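Local coordinates for protein response regulator FixJ (Bradyrhizobium japonicum, PDB 5XSO) that acts as a DNA-binding response regulator that, once activated by the oxygen sensor FixL, induces expression of the nifA and fixK genes, at residues H16-D21 and T42-A47; E157-E162 and Y177-R182. All coordinates share one frame; numbering follows the deposited sequence. Where two conformers were deposited one is given.

Interaction 1 (H16-D21 and T42-A47); sequences HIYVID and TLFDDA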
loop_
_atom_site.group_PDB
_atom_site.type_symbol
_atom_site.label_atom_id
_atom_site.label_comp_id
_atom_site.label_asym_id
_atom_site.label_seq_id
_atom_site.Cartn_x
_atom_site.Cartn_y
_atom_site.Cartn_z
ATOM N N HIS A 16 -5.381 3.104 -15.168
ATOM C CA HIS A 16 -6.437 4.012 -14.742
ATOM C C HIS A 16 -5.866 5.087 -13.826
ATOM O O HIS A 16 -5.014 4.802 -12.983
ATOM C CB HIS A 16 -7.573 3.301 -14.012
ATOM C CG HIS A 16 -8.851 4.065 -14.083
ATOM N ND1 HIS A 16 -9.655 4.057 -15.206
ATOM C CD2 HIS A 16 -9.413 4.948 -13.221
ATOM C CE1 HIS A 16 -10.687 4.864 -15.011
ATOM N NE2 HIS A 16 -10.562 5.418 -13.816
ATOM N N ILE A 17 -6.328 6.327 -14.001
ATOM C CA ILE A 17 -5.812 7.477 -13.241
ATOM C C ILE A 17 -6.949 8.076 -12.433
ATOM O O ILE A 17 -8.035 8.321 -12.973
ATOM C CB ILE A 17 -5.200 8.559 -14.157
ATOM C CG1 ILE A 17 -4.267 7.969 -15.241
ATOM C CG2 ILE A 17 -4.450 9.667 -13.291
ATOM C CD1 ILE A 17 -3.143 7.134 -14.631
ATOM N N TYR A 18 -6.710 8.344 -11.153
ATOM C CA TYR A 18 -7.696 9.013 -10.315
ATOM C C TYR A 18 -7.188 10.436 -10.117
ATOM O O TYR A 18 -6.214 10.653 -9.381
ATOM C CB TYR A 18 -7.887 8.280 -8.987
ATOM C CG TYR A 18 -8.468 6.900 -9.174
ATOM C CD1 TYR A 18 -9.743 6.738 -9.719
ATOM C CD2 TYR A 18 -7.722 5.764 -8.882
ATOM C CE1 TYR A 18 -10.283 5.477 -9.920
ATOM C CE2 TYR A 18 -8.261 4.458 -9.080
ATOM C CZ TYR A 18 -9.533 4.338 -9.611
ATOM O OH TYR A 18 -10.083 3.095 -9.853
ATOM N N VAL A 19 -7.847 11.402 -10.754
ATOM C CA VAL A 19 -7.438 12.813 -10.671
ATOM C C VAL A 19 -8.199 13.493 -9.541
ATOM O O VAL A 19 -9.438 13.442 -9.499
ATOM C CB VAL A 19 -7.705 13.537 -11.999
ATOM C CG1 VAL A 19 -7.434 15.056 -11.874
ATOM C CG2 VAL A 19 -6.826 12.934 -13.129
ATOM N N ILE A 20 -7.471 14.195 -8.669
ATOM C CA ILE A 20 -8.077 14.906 -7.547
ATOM C C ILE A 20 -7.627 16.347 -7.640
ATOM O O ILE A 20 -6.442 16.650 -7.412
ATOM C CB ILE A 20 -7.694 14.315 -6.186
ATOM C CG1 ILE A 20 -8.042 12.820 -6.125
ATOM C CG2 ILE A 20 -8.397 15.110 -5.106
ATOM C CD1 ILE A 20 -7.517 12.132 -4.830
ATOM N N ASP A 21 -8.535 17.243 -8.042
ATOM C CA ASP A 21 -8.122 18.635 -8.196
ATOM C C ASP A 21 -9.359 19.502 -8.095
ATOM O O ASP A 21 -10.356 19.214 -8.742
ATOM C CB ASP A 21 -7.411 18.893 -9.531
ATOM C CG ASP A 21 -6.559 20.146 -9.496
ATOM O OD1 ASP A 21 -7.029 21.213 -9.009
ATOM O OD2 ASP A 21 -5.387 20.057 -9.914
ATOM N N THR A 42 -10.776 8.830 -13.914
ATOM C CA THR A 42 -11.923 9.169 -13.067
ATOM C C THR A 42 -11.538 10.411 -12.278
ATOM O O THR A 42 -10.417 10.490 -11.778
ATOM C CB THR A 42 -12.283 8.037 -12.095
ATOM O OG1 THR A 42 -12.598 6.847 -12.828
ATOM C CG2 THR A 42 -13.515 8.418 -11.238
ATOM N N LEU A 43 -12.426 11.398 -12.181
ATOM C CA LEU A 43 -12.004 12.689 -11.632
ATOM C C LEU A 43 -12.801 13.005 -10.380
ATOM O O LEU A 43 -13.982 12.655 -10.287
ATOM C CB LEU A 43 -12.196 13.814 -12.662
ATOM C CG LEU A 43 -11.275 13.527 -13.858
ATOM C CD1 LEU A 43 -12.063 12.844 -14.960
ATOM C CD2 LEU A 43 -10.481 14.756 -14.384
ATOM N N PHE A 44 -12.164 13.690 -9.439
ATOM C CA PHE A 44 -12.839 14.121 -8.223
ATOM C C PHE A 44 -12.539 15.598 -7.989
ATOM O O PHE A 44 -11.386 16.034 -8.142
ATOM C CB PHE A 44 -12.372 13.272 -7.028
ATOM C CG PHE A 44 -12.607 11.810 -7.208
ATOM C CD1 PHE A 44 -13.778 11.234 -6.752
ATOM C CD2 PHE A 44 -11.662 11.015 -7.850
ATOM C CE1 PHE A 44 -14.006 9.870 -6.905
ATOM C CE2 PHE A 44 -11.875 9.665 -8.007
ATOM C CZ PHE A 44 -13.045 9.085 -7.539
ATOM N N ASP A 45 -13.563 16.376 -7.653
ATOM C CA ASP A 45 -13.306 17.771 -7.329
ATOM C C ASP A 45 -13.350 18.005 -5.828
ATOM O O ASP A 45 -13.068 19.115 -5.365
ATOM C CB ASP A 45 -14.309 18.670 -8.064
ATOM C CG ASP A 45 -15.758 18.304 -7.771
ATOM O OD1 ASP A 45 -16.071 17.930 -6.622
ATOM O OD2 ASP A 45 -16.595 18.409 -8.692
ATOM N N ASP A 46 -13.701 16.970 -5.068
ATOM C CA ASP A 46 -13.992 17.064 -3.647
ATOM C C ASP A 46 -13.185 16.003 -2.924
ATOM O O ASP A 46 -13.223 14.825 -3.299
ATOM C CB ASP A 46 -15.485 16.866 -3.374
ATOM C CG ASP A 46 -15.821 16.949 -1.888
ATOM O OD1 ASP A 46 -15.019 17.537 -1.125
ATOM O OD2 ASP A 46 -16.863 16.390 -1.482
ATOM N N ALA A 47 -12.467 16.430 -1.886
ATOM C CA ALA A 47 -11.658 15.512 -1.085
ATOM C C ALA A 47 -12.467 14.312 -0.600
ATOM O O ALA A 47 -12.071 13.154 -0.797
ATOM C CB ALA A 47 -11.070 16.266 0.109
#
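His16 and Thr42 meet through two torsions: the histidine CG stands anti to its backbone N (chi1 -156°), while Thr42 OG1 lies anti to its own carbonyl carbon and beside the backbone N (chi1 -59°). With chi2 turning the ring, the hydroxyl lies at the edge of the imidazole, near its plane, and His16 NE2 and Thr42 OG1 are hydrogen-bonded at 2.7 Å; either could be the donor. An alanine in place of His16 would probably leave the Thr42 hydroxyl without this partner and free to turn. Between the strands a parallel ladder alternates direction: Ile17 O receives Thr42 N, Val19 N gives to Thr42 O, Val19 O receives Phe44 N at 2.7 Å, and Asp21 N closes the series on Phe44 O.

Side chains then divide between the two faces of the sheet. On one, Tyr18 CD1 lies 3.7 Å from Thr42 CB and 4.0 Å from Phe44 CE2, the two aromatic side chains pointing the same way; Phe50 of helix 47-53 packs on both, edge-to-face with Phe44, and the Tyr18 hydroxyl bonds to Ser58 O. On the other, Val19 CB meets Leu43 CD2 at 3.9 Å beneath helix 24-36. This is the first beta-alpha-beta unit of a CheY-like receiver domain, whose strand 16-20 leads into Asp21, a probable magnesium ligand together with Asp22 and Asp65.

Interaction 2 (E157-E162 and Y177-R182); sequences ERQVME and YDISPR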
loop_
_atom_site.group_PDB
_atom_site.type_symbol
_atom_site.label_atom_id
_atom_site.label_comp_id
_atom_site.label_asym_id
_atom_site.label_seq_id
_atom_site.Cartn_x
_atom_site.Cartn_y
_atom_site.Cartn_z
ATOM N N GLU A 157 0.987 -19.020 20.148
ATOM C CA GLU A 157 1.314 -19.508 18.801
ATOM C C GLU A 157 2.136 -18.486 18.036
ATOM O O GLU A 157 3.073 -18.852 17.299
ATOM C CB GLU A 157 0.024 -19.835 18.035
ATOM C CG GLU A 157 -0.563 -21.181 18.510
ATOM C CD GLU A 157 -2.036 -21.278 18.284
ATOM O OE1 GLU A 157 -2.606 -22.246 18.800
ATOM O OE2 GLU A 157 -2.648 -20.448 17.567
ATOM N N ARG A 158 1.802 -17.191 18.200
ATOM C CA ARG A 158 2.576 -16.152 17.537
ATOM C C ARG A 158 4.008 -16.139 18.065
ATOM O O ARG A 158 4.966 -16.050 17.286
ATOM C CB ARG A 158 1.853 -14.799 17.711
ATOM C CG ARG A 158 2.627 -13.604 17.255
ATOM C CD ARG A 158 2.654 -13.578 15.714
ATOM N NE ARG A 158 3.337 -12.366 15.270
ATOM C CZ ARG A 158 2.723 -11.222 14.970
ATOM N NH1 ARG A 158 1.393 -11.117 15.044
ATOM N NH2 ARG A 158 3.448 -10.176 14.597
ATOM N N GLN A 159 4.176 -16.274 19.393
ATOM C CA GLN A 159 5.520 -16.375 19.966
ATOM C C GLN A 159 6.278 -17.581 19.461
ATOM O O GLN A 159 7.484 -17.500 19.207
ATOM C CB GLN A 159 5.446 -16.442 21.511
ATOM C CG GLN A 159 5.045 -15.089 22.101
ATOM C CD GLN A 159 4.825 -15.199 23.612
ATOM O OE1 GLN A 159 4.563 -16.282 24.128
ATOM N NE2 GLN A 159 4.979 -14.103 24.311
ATOM N N VAL A 160 5.633 -18.735 19.403
ATOM C CA VAL A 160 6.301 -19.937 18.891
ATOM C C VAL A 160 6.699 -19.755 17.427
ATOM O O VAL A 160 7.809 -20.104 17.025
ATOM C CB VAL A 160 5.422 -21.191 19.093
ATOM C CG1 VAL A 160 6.091 -22.417 18.360
ATOM C CG2 VAL A 160 5.250 -21.519 20.616
ATOM N N MET A 161 5.830 -19.159 16.614
ATOM C CA MET A 161 6.202 -18.850 15.231
ATOM C C MET A 161 7.443 -17.970 15.190
ATOM O O MET A 161 8.383 -18.211 14.410
ATOM C CB MET A 161 5.049 -18.142 14.511
ATOM C CG MET A 161 5.492 -17.503 13.160
ATOM S SD MET A 161 4.061 -16.768 12.333
ATOM C CE MET A 161 3.199 -18.255 12.056
ATOM N N GLU A 162 7.456 -16.914 16.023
ATOM C CA GLU A 162 8.613 -16.025 16.065
ATOM C C GLU A 162 9.869 -16.771 16.485
ATOM O O GLU A 162 10.927 -16.608 15.879
ATOM C CB GLU A 162 8.331 -14.864 17.015
ATOM C CG GLU A 162 9.485 -13.914 17.257
ATOM C CD GLU A 162 9.063 -12.849 18.238
ATOM O OE1 GLU A 162 9.354 -12.992 19.449
ATOM O OE2 GLU A 162 8.393 -11.895 17.782
ATOM N N TYR A 177 9.968 -17.489 26.281
ATOM C CA TYR A 177 8.626 -16.943 26.410
ATOM C C TYR A 177 7.897 -17.420 27.656
ATOM O O TYR A 177 6.787 -16.942 27.922
ATOM C CB TYR A 177 7.803 -17.296 25.165
ATOM C CG TYR A 177 8.410 -16.714 23.887
ATOM C CD1 TYR A 177 8.251 -15.359 23.563
ATOM C CD2 TYR A 177 9.112 -17.530 23.000
ATOM C CE1 TYR A 177 8.821 -14.812 22.357
ATOM C CE2 TYR A 177 9.697 -17.006 21.821
ATOM C CZ TYR A 177 9.525 -15.642 21.511
ATOM O OH TYR A 177 10.105 -15.152 20.336
ATOM N N ASP A 178 8.493 -18.336 28.436
ATOM C CA ASP A 178 7.860 -18.903 29.648
ATOM C C ASP A 178 6.622 -19.741 29.253
ATOM O O ASP A 178 5.520 -19.534 29.756
ATOM C CB ASP A 178 7.508 -17.818 30.682
ATOM C CG ASP A 178 7.387 -18.383 32.041
ATOM O OD1 ASP A 178 6.814 -17.711 32.914
ATOM O OD2 ASP A 178 7.822 -19.539 32.236
ATOM N N ILE A 179 6.840 -20.691 28.339
ATOM C CA ILE A 179 5.833 -21.640 27.848
ATOM C C ILE A 179 6.235 -23.014 28.392
ATOM O O ILE A 179 7.423 -23.308 28.471
ATOM C CB ILE A 179 5.827 -21.596 26.300
ATOM C CG1 ILE A 179 5.434 -20.197 25.788
ATOM C CG2 ILE A 179 4.883 -22.602 25.645
ATOM C CD1 ILE A 179 5.708 -19.980 24.202
ATOM N N SER A 180 5.273 -23.834 28.823
ATOM C CA SER A 180 5.638 -25.179 29.246
ATOM C C SER A 180 6.283 -25.976 28.093
ATOM O O SER A 180 5.747 -25.986 26.957
ATOM C CB SER A 180 4.386 -25.920 29.726
ATOM O OG SER A 180 4.727 -27.280 29.893
ATOM N N PRO A 181 7.403 -26.675 28.334
ATOM C CA PRO A 181 8.010 -27.521 27.285
ATOM C C PRO A 181 7.041 -28.503 26.640
ATOM O O PRO A 181 7.182 -28.779 25.440
ATOM C CB PRO A 181 9.125 -28.261 28.034
ATOM C CG PRO A 181 9.521 -27.257 29.168
ATOM C CD PRO A 181 8.229 -26.604 29.562
ATOM N N ARG A 182 6.084 -29.061 27.404
ATOM C CA ARG A 182 5.154 -30.023 26.799
ATOM C C ARG A 182 4.160 -29.385 25.854
ATOM O O ARG A 182 3.426 -30.126 25.152
ATOM C CB ARG A 182 4.430 -30.823 27.911
ATOM C CG ARG A 182 3.190 -30.134 28.414
ATOM C CD ARG A 182 2.424 -31.015 29.422
ATOM N NE ARG A 182 3.219 -31.288 30.621
ATOM C CZ ARG A 182 3.339 -30.442 31.647
ATOM N NH1 ARG A 182 2.728 -29.260 31.621
ATOM N NH2 ARG A 182 4.077 -30.775 32.695
#
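Gln159 and Tyr177 bring together a helical turn and a helix end within the LuxR-type helix-turn-helix domain. Residues 157-162 run as regular helix, with Met161 N bonded to Glu157 O and Glu162 N to Arg158 O. Across from them the chain leaves helix 170-177 at Asp178, whose positive phi (66°) turns the backbone into the extended Ile179. This turn belongs to the DNA-binding helix-turn-helix motif and leads on to helix 184-195. The closest pair of CA atoms, those of Gln159 and Tyr177, is 7.2 Å apart, a separation bridged by side chains.

The Tyr177 ring lies against Gln159. Gln159 CB sits over one face in a CH-pi contact, 3.7 Å from the ring centroid and offset toward the rim. Beyond CG the glutamine chain is extended and runs counter to the tyrosine side chain, with CD 3.4 Å from Tyr177 CD1. The amide plane is tilted 33° from the ring, and Gln159 OE1 is hydrogen-bonded by Arg156 NH1. The same arginine nitrogen also bonds to Tyr177 O, linking the amide to the helix end.

Deeper in, Val160 CG2 and Ile179 CD1 touch at 3.9 Å. Val160 also packs on Tyr187 and Ile179 on Ile184, so this small apolar contact joins helix 155-166, the turn and helix 184-195.

At the phenol end, chi1 (175°) sets Glu162 CG anti to its backbone N, and the extended chain beyond it brings OE1 to the ring edge. Glu162 was built in two conformers; in one, Tyr177 OH donates to Glu162 OE1 at 2.5 Å, so short that its exact length is doubtful, with OE1 near the ring plane.

Overall arrangement
From the N terminus, the chain first lays down strand 16-20, passes through helix 24-36 and returns in strand 40-44, where interaction 1 closes the loop at the edge of the five-stranded parallel sheet. The remaining receiver strands and helices follow, and helices 119-138 and 140-152 carry the chain on toward helix 155-166. Interaction 2 begins there and closes at 177-182, after a shorter loop that contains most of helix 170-177. The two loops are in series, neither nesting nor crossing. Their centres lie 49 Å apart, on opposite sides of the chain's centre, and they do not touch: one ties neighbouring receiver strands, the other joins helices of the DNA-binding domain.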